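Oxalate biosynthetic component 1 (Burkholderia thailandensis, PDB 5IKY) is a bifunctional serine hydrolase with additional lyase activity that produces oxalate in quorum sensing-dependent oxalogenesis. Local coordinates at residues Y568-A580 with N635-S647. Sequence-based numbering, arbitrary orientation.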
ATOM      1  N   TYR A 568     -14.156  19.629  12.821  1.00 63.16           N
ATOM      2  CA  TYR A 568     -12.769  19.909  12.470  1.00 57.04           C
ATOM      3  C   TYR A 568     -12.073  20.745  13.538  1.00 59.46           C
ATOM      4  O   TYR A 568     -10.908  20.510  13.854  1.00 72.11           O
ATOM      5  CB  TYR A 568     -12.676  20.627  11.121  1.00 55.28           C
ATOM      6  CG  TYR A 568     -11.297  21.182  10.853  1.00 64.38           C
ATOM      7  CD1 TYR A 568     -10.252  20.342  10.489  1.00 67.05           C
ATOM      8  CD2 TYR A 568     -11.033  22.541  10.979  1.00 64.32           C
ATOM      9  CE1 TYR A 568      -8.986  20.838  10.253  1.00 62.95           C
ATOM     10  CE2 TYR A 568      -9.767  23.047  10.745  1.00 58.59           C
ATOM     11  CZ  TYR A 568      -8.749  22.189  10.382  1.00 63.48           C
ATOM     12  OH  TYR A 568      -7.486  22.677  10.143  1.00 68.19           O
ATOM     13  N   ARG A 569     -12.789  21.726  14.078  1.00 58.70           N
ATOM     14  CA  ARG A 569     -12.237  22.617  15.093  1.00 55.59           C
ATOM     15  C   ARG A 569     -11.703  21.844  16.296  1.00 67.35           C
ATOM     16  O   ARG A 569     -10.671  22.200  16.866  1.00 90.59           O
ATOM     17  CB  ARG A 569     -13.293  23.625  15.549  1.00 60.71           C
ATOM     18  CG  ARG A 569     -12.793  24.617  16.586  1.00 73.46           C
ATOM     19  CD  ARG A 569     -13.948  25.349  17.248  1.00 94.67           C
ATOM     20  NE  ARG A 569     -14.915  24.425  17.835  1.00109.90           N
ATOM     21  CZ  ARG A 569     -14.776  23.855  19.029  1.00111.40           C
ATOM     22  NH1 ARG A 569     -13.706  24.111  19.770  1.00 95.37           N
ATOM     23  NH2 ARG A 569     -15.708  23.027  19.481  1.00113.12           N
ATOM     24  N   LYS A 570     -12.408  20.781  16.674  1.00 52.03           N
ATOM     25  CA  LYS A 570     -11.991  19.945  17.794  1.00 60.26           C
ATOM     26  C   LYS A 570     -10.695  19.206  17.471  1.00 74.00           C
ATOM     27  O   LYS A 570      -9.833  19.039  18.335  1.00 84.65           O
ATOM     28  CB  LYS A 570     -13.094  18.950  18.161  1.00 59.64           C
ATOM     29  CG  LYS A 570     -14.268  19.581  18.895  1.00 58.32           C
ATOM     30  CD  LYS A 570     -15.556  18.818  18.640  1.00 75.04           C
ATOM     31  CE  LYS A 570     -16.657  19.264  19.586  1.00 88.48           C
ATOM     32  NZ  LYS A 570     -17.953  18.597  19.278  1.00107.30           N
ATOM     33  N   ILE A 571     -10.564  18.766  16.224  1.00 68.20           N
ATOM     34  CA  ILE A 571      -9.338  18.125  15.763  1.00 58.06           C
ATOM     35  C   ILE A 571      -8.173  19.109  15.803  1.00 60.61           C
ATOM     36  O   ILE A 571      -7.078  18.779  16.257  1.00 65.21           O
ATOM     37  CB  ILE A 571      -9.490  17.573  14.332  1.00 66.97           C
ATOM     38  CG1 ILE A 571     -10.608  16.531  14.276  1.00 57.48           C
ATOM     39  CG2 ILE A 571      -8.176  16.976  13.842  1.00 62.74           C
ATOM     40  CD1 ILE A 571     -10.852  15.978  12.888  1.00 50.30           C
ATOM     41  N   GLU A 572      -8.425  20.325  15.330  1.00 59.71           N
ATOM     42  CA  GLU A 572      -7.399  21.357  15.281  1.00 68.54           C
ATOM     43  C   GLU A 572      -6.959  21.762  16.685  1.00 71.37           C
ATOM     44  O   GLU A 572      -5.789  22.078  16.910  1.00 80.24           O
ATOM     45  CB  GLU A 572      -7.910  22.576  14.508  1.00 62.37           C
ATOM     46  CG  GLU A 572      -6.813  23.467  13.953  1.00 60.88           C
ATOM     47  CD  GLU A 572      -7.356  24.606  13.114  1.00 69.16           C
ATOM     48  OE1 GLU A 572      -7.152  24.585  11.883  1.00 84.04           O
ATOM     49  OE2 GLU A 572      -7.985  25.523  13.683  1.00 73.75           O
ATOM     50  N   ASP A 573      -7.901  21.747  17.626  1.00 76.67           N
ATOM     51  CA  ASP A 573      -7.601  22.029  19.028  1.00 70.19           C
ATOM     52  C   ASP A 573      -6.583  21.035  19.581  1.00 78.63           C
ATOM     53  O   ASP A 573      -5.665  21.411  20.312  1.00 78.64           O
ATOM     54  CB  ASP A 573      -8.878  21.993  19.871  1.00 73.81           C
ATOM     55  CG  ASP A 573      -9.699  23.262  19.743  1.00 84.87           C
ATOM     56  OD1 ASP A 573      -9.099  24.348  19.634  1.00 97.01           O
ATOM     57  OD2 ASP A 573     -10.945  23.174  19.757  1.00 87.83           O
ATOM     58  N   ARG A 574      -6.753  19.768  19.222  1.00 65.67           N
ATOM     59  CA  ARG A 574      -5.862  18.710  19.681  1.00 66.67           C
ATOM     60  C   ARG A 574      -4.472  18.844  19.066  1.00 81.02           C
ATOM     61  O   ARG A 574      -3.467  18.528  19.706  1.00 86.25           O
ATOM     62  CB  ARG A 574      -6.454  17.336  19.359  1.00 55.73           C
ATOM     63  CG  ARG A 574      -7.618  16.934  20.254  1.00 56.60           C
ATOM     64  CD  ARG A 574      -8.190  15.580  19.849  1.00 64.57           C
ATOM     65  NE  ARG A 574      -7.143  14.641  19.450  1.00 94.57           N
ATOM     66  CZ  ARG A 574      -6.412  13.925  20.299  1.00101.81           C
ATOM     67  NH1 ARG A 574      -6.610  14.037  21.606  1.00111.10           N
ATOM     68  NH2 ARG A 574      -5.482  13.098  19.842  1.00 89.31           N
ATOM     69  N   LEU A 575      -4.415  19.310  17.822  1.00 80.31           N
ATOM     70  CA  LEU A 575      -3.137  19.549  17.166  1.00 71.82           C
ATOM     71  C   LEU A 575      -2.454  20.763  17.781  1.00 70.61           C
ATOM     72  O   LEU A 575      -1.239  20.774  17.968  1.00 70.74           O
ATOM     73  CB  LEU A 575      -3.322  19.750  15.661  1.00 70.39           C
ATOM     74  CG  LEU A 575      -2.049  20.076  14.875  1.00 67.82           C
ATOM     75  CD1 LEU A 575      -0.981  19.011  15.100  1.00 68.69           C
ATOM     76  CD2 LEU A 575      -2.357  20.220  13.395  1.00 65.03           C
ATOM     77  N   ALA A 576      -3.248  21.780  18.103  1.00 59.29           N
ATOM     78  CA  ALA A 576      -2.725  23.005  18.695  1.00 74.73           C
ATOM     79  C   ALA A 576      -2.136  22.747  20.079  1.00 91.34           C
ATOM     80  O   ALA A 576      -1.084  23.282  20.424  1.00 89.69           O
ATOM     81  CB  ALA A 576      -3.817  24.061  18.774  1.00 63.23           C
ATOM     82  N   ALA A 577      -2.820  21.922  20.866  1.00 99.63           N
ATOM     83  CA  ALA A 577      -2.363  21.598  22.213  1.00 80.81           C
ATOM     84  C   ALA A 577      -1.069  20.792  22.173  1.00 81.98           C
ATOM     85  O   ALA A 577      -0.168  21.005  22.985  1.00 86.94           O
ATOM     86  CB  ALA A 577      -3.439  20.838  22.969  1.00 64.19           C
ATOM     87  N   HIS A 578      -0.982  19.866  21.223  1.00 66.62           N
ATOM     88  CA  HIS A 578       0.212  19.045  21.068  1.00 73.34           C
ATOM     89  C   HIS A 578       1.418  19.885  20.657  1.00 80.52           C
ATOM     90  O   HIS A 578       2.542  19.621  21.084  1.00 81.43           O
ATOM     91  CB  HIS A 578      -0.024  17.939  20.041  1.00 64.34           C
ATOM     92  CG  HIS A 578       1.179  17.084  19.789  1.00 78.29           C
ATOM     93  ND1 HIS A 578       1.850  17.080  18.585  1.00 86.04           N
ATOM     94  CD2 HIS A 578       1.834  16.208  20.588  1.00 74.42           C
ATOM     95  CE1 HIS A 578       2.864  16.236  18.652  1.00 76.49           C
ATOM     96  NE2 HIS A 578       2.876  15.694  19.856  1.00 76.32           N
ATOM     97  N   LEU A 579       1.179  20.896  19.827  1.00 85.32           N
ATOM     98  CA  LEU A 579       2.246  21.787  19.379  1.00 95.13           C
ATOM     99  C   LEU A 579       2.657  22.756  20.483  1.00109.03           C
ATOM    100  O   LEU A 579       3.786  23.246  20.502  1.00114.20           O
ATOM    101  CB  LEU A 579       1.815  22.565  18.134  1.00 79.13           C
ATOM    102  CG  LEU A 579       1.608  21.755  16.853  1.00 78.60           C
ATOM    103  CD1 LEU A 579       1.186  22.666  15.710  1.00 90.89           C
ATOM    104  CD2 LEU A 579       2.864  20.976  16.494  1.00 74.82           C
ATOM    105  N   ALA A 580       1.734  23.030  21.400  1.00101.37           N
ATOM    106  CA  ALA A 580       2.009  23.928  22.514  1.00 78.88           C
ATOM    107  C   ALA A 580       2.522  23.157  23.729  1.00102.22           C
ATOM    108  O   ALA A 580       2.462  23.645  24.859  1.00104.89           O
ATOM    109  CB  ALA A 580       0.763  24.719  22.874  1.00 72.00           C
ATOM    110  N   ASN A 635       4.547  29.179   9.924  1.00 89.38           N
ATOM    111  CA  ASN A 635       3.389  30.062   9.957  1.00 94.56           C
ATOM    112  C   ASN A 635       2.106  29.294  10.249  1.00 90.95           C
ATOM    113  O   ASN A 635       1.190  29.820  10.880  1.00 90.19           O
ATOM    114  CB  ASN A 635       3.257  30.822   8.639  1.00 89.96           C
ATOM    115  CG  ASN A 635       4.365  31.835   8.440  1.00 90.22           C
ATOM    116  OD1 ASN A 635       4.356  32.909   9.043  1.00 91.90           O
ATOM    117  ND2 ASN A 635       5.327  31.501   7.586  1.00 84.98           N
ATOM    118  N   PHE A 636       2.049  28.049   9.786  1.00 82.45           N
ATOM    119  CA  PHE A 636       0.920  27.173  10.071  1.00 79.19           C
ATOM    120  C   PHE A 636       0.761  26.993  11.573  1.00 80.37           C
ATOM    121  O   PHE A 636      -0.347  27.068  12.105  1.00 84.41           O
ATOM    122  CB  PHE A 636       1.105  25.815   9.391  1.00 75.82           C
ATOM    123  CG  PHE A 636       0.014  24.828   9.697  1.00 81.68           C
ATOM    124  CD1 PHE A 636      -1.167  24.835   8.974  1.00 84.03           C
ATOM    125  CD2 PHE A 636       0.172  23.887  10.702  1.00 90.10           C
ATOM    126  CE1 PHE A 636      -2.171  23.928   9.249  1.00 84.40           C
ATOM    127  CE2 PHE A 636      -0.829  22.975  10.983  1.00 88.66           C
ATOM    128  CZ  PHE A 636      -2.002  22.996  10.255  1.00 87.23           C
ATOM    129  N   ALA A 637       1.880  26.754  12.247  1.00 85.27           N
ATOM    130  CA  ALA A 637       1.891  26.610  13.696  1.00 88.82           C
ATOM    131  C   ALA A 637       1.439  27.905  14.361  1.00 81.28           C
ATOM    132  O   ALA A 637       0.626  27.886  15.282  1.00 86.77           O
ATOM    133  CB  ALA A 637       3.274  26.216  14.180  1.00 94.82           C
ATOM    134  N   ARG A 638       1.971  29.027  13.882  1.00 83.33           N
ATOM    135  CA  ARG A 638       1.564  30.340  14.368  1.00 77.74           C
ATOM    136  C   ARG A 638       0.076  30.562  14.123  1.00 84.13           C
ATOM    137  O   ARG A 638      -0.624  31.146  14.949  1.00 86.65           O
ATOM    138  CB  ARG A 638       2.372  31.444  13.683  1.00 75.27           C
ATOM    139  CG  ARG A 638       3.879  31.299  13.817  1.00 88.36           C
ATOM    140  CD  ARG A 638       4.608  32.375  13.022  1.00 87.02           C
ATOM    141  NE  ARG A 638       4.227  33.724  13.436  1.00 83.03           N
ATOM    142  CZ  ARG A 638       3.614  34.606  12.651  1.00 87.07           C
ATOM    143  NH1 ARG A 638       3.309  34.287  11.400  1.00 89.02           N
ATOM    144  NH2 ARG A 638       3.308  35.811  13.116  1.00 76.84           N
ATOM    145  N   GLU A 639      -0.396  30.082  12.980  1.00 88.31           N
ATOM    146  CA  GLU A 639      -1.779  30.274  12.565  1.00 94.96           C
ATOM    147  C   GLU A 639      -2.748  29.512  13.467  1.00100.44           C
ATOM    148  O   GLU A 639      -3.915  29.882  13.591  1.00105.05           O
ATOM    149  CB  GLU A 639      -1.949  29.831  11.111  1.00 98.52           C
ATOM    150  CG  GLU A 639      -3.171  30.388  10.410  1.00102.40           C
ATOM    151  CD  GLU A 639      -3.191  30.040   8.934  1.00114.90           C
ATOM    152  OE1 GLU A 639      -2.654  28.973   8.564  1.00118.43           O
ATOM    153  OE2 GLU A 639      -3.732  30.839   8.143  1.00117.34           O
ATOM    154  N   LEU A 640      -2.253  28.453  14.099  1.00 91.21           N
ATOM    155  CA  LEU A 640      -3.086  27.604  14.944  1.00 85.10           C
ATOM    156  C   LEU A 640      -3.022  27.986  16.421  1.00 77.76           C
ATOM    157  O   LEU A 640      -4.000  27.831  17.151  1.00 78.63           O
ATOM    158  CB  LEU A 640      -2.681  26.136  14.780  1.00 77.94           C
ATOM    159  CG  LEU A 640      -3.561  25.273  13.871  1.00 76.92           C
ATOM    160  CD1 LEU A 640      -3.664  25.872  12.475  1.00 78.69           C
ATOM    161  CD2 LEU A 640      -3.028  23.848  13.812  1.00 71.66           C
ATOM    162  N   LEU A 641      -1.870  28.487  16.858  1.00 81.77           N
ATOM    163  CA  LEU A 641      -1.653  28.760  18.274  1.00 85.76           C
ATOM    164  C   LEU A 641      -2.131  30.150  18.692  1.00 93.08           C
ATOM    165  O   LEU A 641      -2.661  30.323  19.788  1.00 96.36           O
ATOM    166  CB  LEU A 641      -0.173  28.590  18.621  1.00 87.53           C
ATOM    167  CG  LEU A 641       0.405  27.194  18.375  1.00 81.09           C
ATOM    168  CD1 LEU A 641       1.781  27.056  19.003  1.00 81.10           C
ATOM    169  CD2 LEU A 641      -0.535  26.120  18.896  1.00 79.25           C
ATOM    170  N   VAL A 642      -1.939  31.133  17.818  1.00 97.59           N
ATOM    171  CA  VAL A 642      -2.333  32.513  18.106  1.00 96.78           C
ATOM    172  C   VAL A 642      -3.826  32.700  18.436  1.00 90.92           C
ATOM    173  O   VAL A 642      -4.148  33.360  19.425  1.00 98.69           O
ATOM    174  CB  VAL A 642      -1.958  33.456  16.932  1.00 94.27           C
ATOM    175  CG1 VAL A 642      -2.688  34.788  17.048  1.00 86.13           C
ATOM    176  CG2 VAL A 642      -0.455  33.671  16.889  1.00 85.91           C
ATOM    177  N   PRO A 643      -4.742  32.124  17.628  1.00 95.54           N
ATOM    178  CA  PRO A 643      -6.156  32.373  17.946  1.00 95.74           C
ATOM    179  C   PRO A 643      -6.588  31.800  19.295  1.00101.97           C
ATOM    180  O   PRO A 643      -7.552  32.288  19.886  1.00102.20           O
ATOM    181  CB  PRO A 643      -6.906  31.669  16.806  1.00 85.13           C
ATOM    182  CG  PRO A 643      -5.905  31.508  15.720  1.00 92.35           C
ATOM    183  CD  PRO A 643      -4.603  31.298  16.415  1.00 86.54           C
ATOM    184  N   ARG A 644      -5.878  30.783  19.772  1.00 99.48           N
ATOM    185  CA  ARG A 644      -6.257  30.100  21.003  1.00100.28           C
ATOM    186  C   ARG A 644      -5.538  30.680  22.216  1.00 95.48           C
ATOM    187  O   ARG A 644      -5.874  30.363  23.358  1.00103.66           O
ATOM    188  CB  ARG A 644      -5.969  28.602  20.882  1.00101.99           C
ATOM    189  CG  ARG A 644      -6.331  28.034  19.521  1.00 97.53           C
ATOM    190  CD  ARG A 644      -6.391  26.517  19.532  1.00 83.73           C
ATOM    191  NE  ARG A 644      -6.590  25.983  18.187  1.00 89.10           N
ATOM    192  CZ  ARG A 644      -7.763  25.945  17.562  1.00 89.54           C
ATOM    193  NH1 ARG A 644      -7.849  25.441  16.341  1.00 81.41           N
ATOM    194  NH2 ARG A 644      -8.852  26.410  18.159  1.00113.26           N
ATOM    195  N   GLY A 645      -4.548  31.529  21.963  1.00 93.23           N
ATOM    196  CA  GLY A 645      -3.837  32.204  23.033  1.00 94.46           C
ATOM    197  C   GLY A 645      -2.533  31.538  23.428  1.00 91.54           C
ATOM    198  O   GLY A 645      -1.890  31.948  24.395  1.00102.22           O
ATOM    199  N   TYR A 646      -2.138  30.509  22.686  1.00 97.33           N
ATOM    200  CA  TYR A 646      -0.873  29.833  22.950  1.00107.85           C
ATOM    201  C   TYR A 646       0.315  30.698  22.540  1.00104.55           C
ATOM    202  O   TYR A 646       0.218  31.515  21.623  1.00106.04           O
ATOM    203  CB  TYR A 646      -0.808  28.491  22.218  1.00112.98           C
ATOM    204  CG  TYR A 646      -1.741  27.434  22.760  1.00113.10           C
ATOM    205  CD1 TYR A 646      -1.644  27.000  24.075  1.00108.47           C
ATOM    206  CD2 TYR A 646      -2.708  26.855  21.949  1.00117.97           C
ATOM    207  CE1 TYR A 646      -2.491  26.027  24.571  1.00110.00           C
ATOM    208  CE2 TYR A 646      -3.559  25.881  22.434  1.00116.70           C
ATOM    209  CZ  TYR A 646      -3.446  25.471  23.745  1.00112.97           C
ATOM    210  OH  TYR A 646      -4.293  24.502  24.231  1.00112.37           O
ATOM    211  N   SER A 647       1.436  30.512  23.227  1.00105.84           N
ATOM    212  CA  SER A 647       2.658  31.229  22.897  1.00107.83           C
ATOM    213  C   SER A 647       3.235  30.743  21.573  1.00112.53           C
ATOM    214  O   SER A 647       3.297  29.541  21.316  1.00 99.24           O
ATOM    215  CB  SER A 647       3.695  31.067  24.011  1.00107.81           C
ATOM    216  OG  SER A 647       4.975  31.503  23.583  1.00107.54           O
TER
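Arg644, near the C-terminal end of helix 629-641, reaches two acids on helix 562-579, joining two helices of the cap domain through a salt-bridge network. The axes of 568-579 and 635-641 cross at -112°, 9.6 Å apart at closest approach, and Ala576 lies closest to Leu641 in backbone register. Glu572 OE2 lies 2.7 Å from Arg644 NH1, near the plane of the guanidinium and at its edge, whereas Asp573 OD1 sits over one face, close to NH2. Glu572 reaches this edge because its CG stands anti to the backbone N (chi1 -158°) and the chain beyond is extended. Each acid is shared: Glu572 OE2 also pairs with Arg685 of helix 682-690 and its OE1 accepts from Tyr568 OH, while Asp573 OD2 pairs with Arg569 NH1 at 2.9 Å. The two carboxylates thus link Arg569, Arg644 and Arg685 into one network.

Apolar packing fills the crossing beside these charges. Leu640 lies against the aliphatic part of Glu572 and meets Leu575, with 3.7 Å between their CD2 atoms. That same Leu575 methyl touches the edge of the Phe636 ring, in its plane, and Leu640 CD1 leans over a face of the ring near its rim. Leu641 CD2 packs on Ala576 and Leu579, whose CD1 extends to Ala637 CB. Helix 592-602 borders this cluster, placing Ala599 against Leu575 and Leu579 and Val596 against Phe636.

A Schellman motif with Gly645 at C-prime, Tyr646 N bonding to Leu641 O and Gly645 N to Val642 O, closes the helix, and the chain then brings the Tyr646 ring to the C-terminal end of helix 562-579. There Ala580 CB makes a CH-pi contact over the ring face, 3.8 Å from the centroid and 22° off the normal, nearest to CD1.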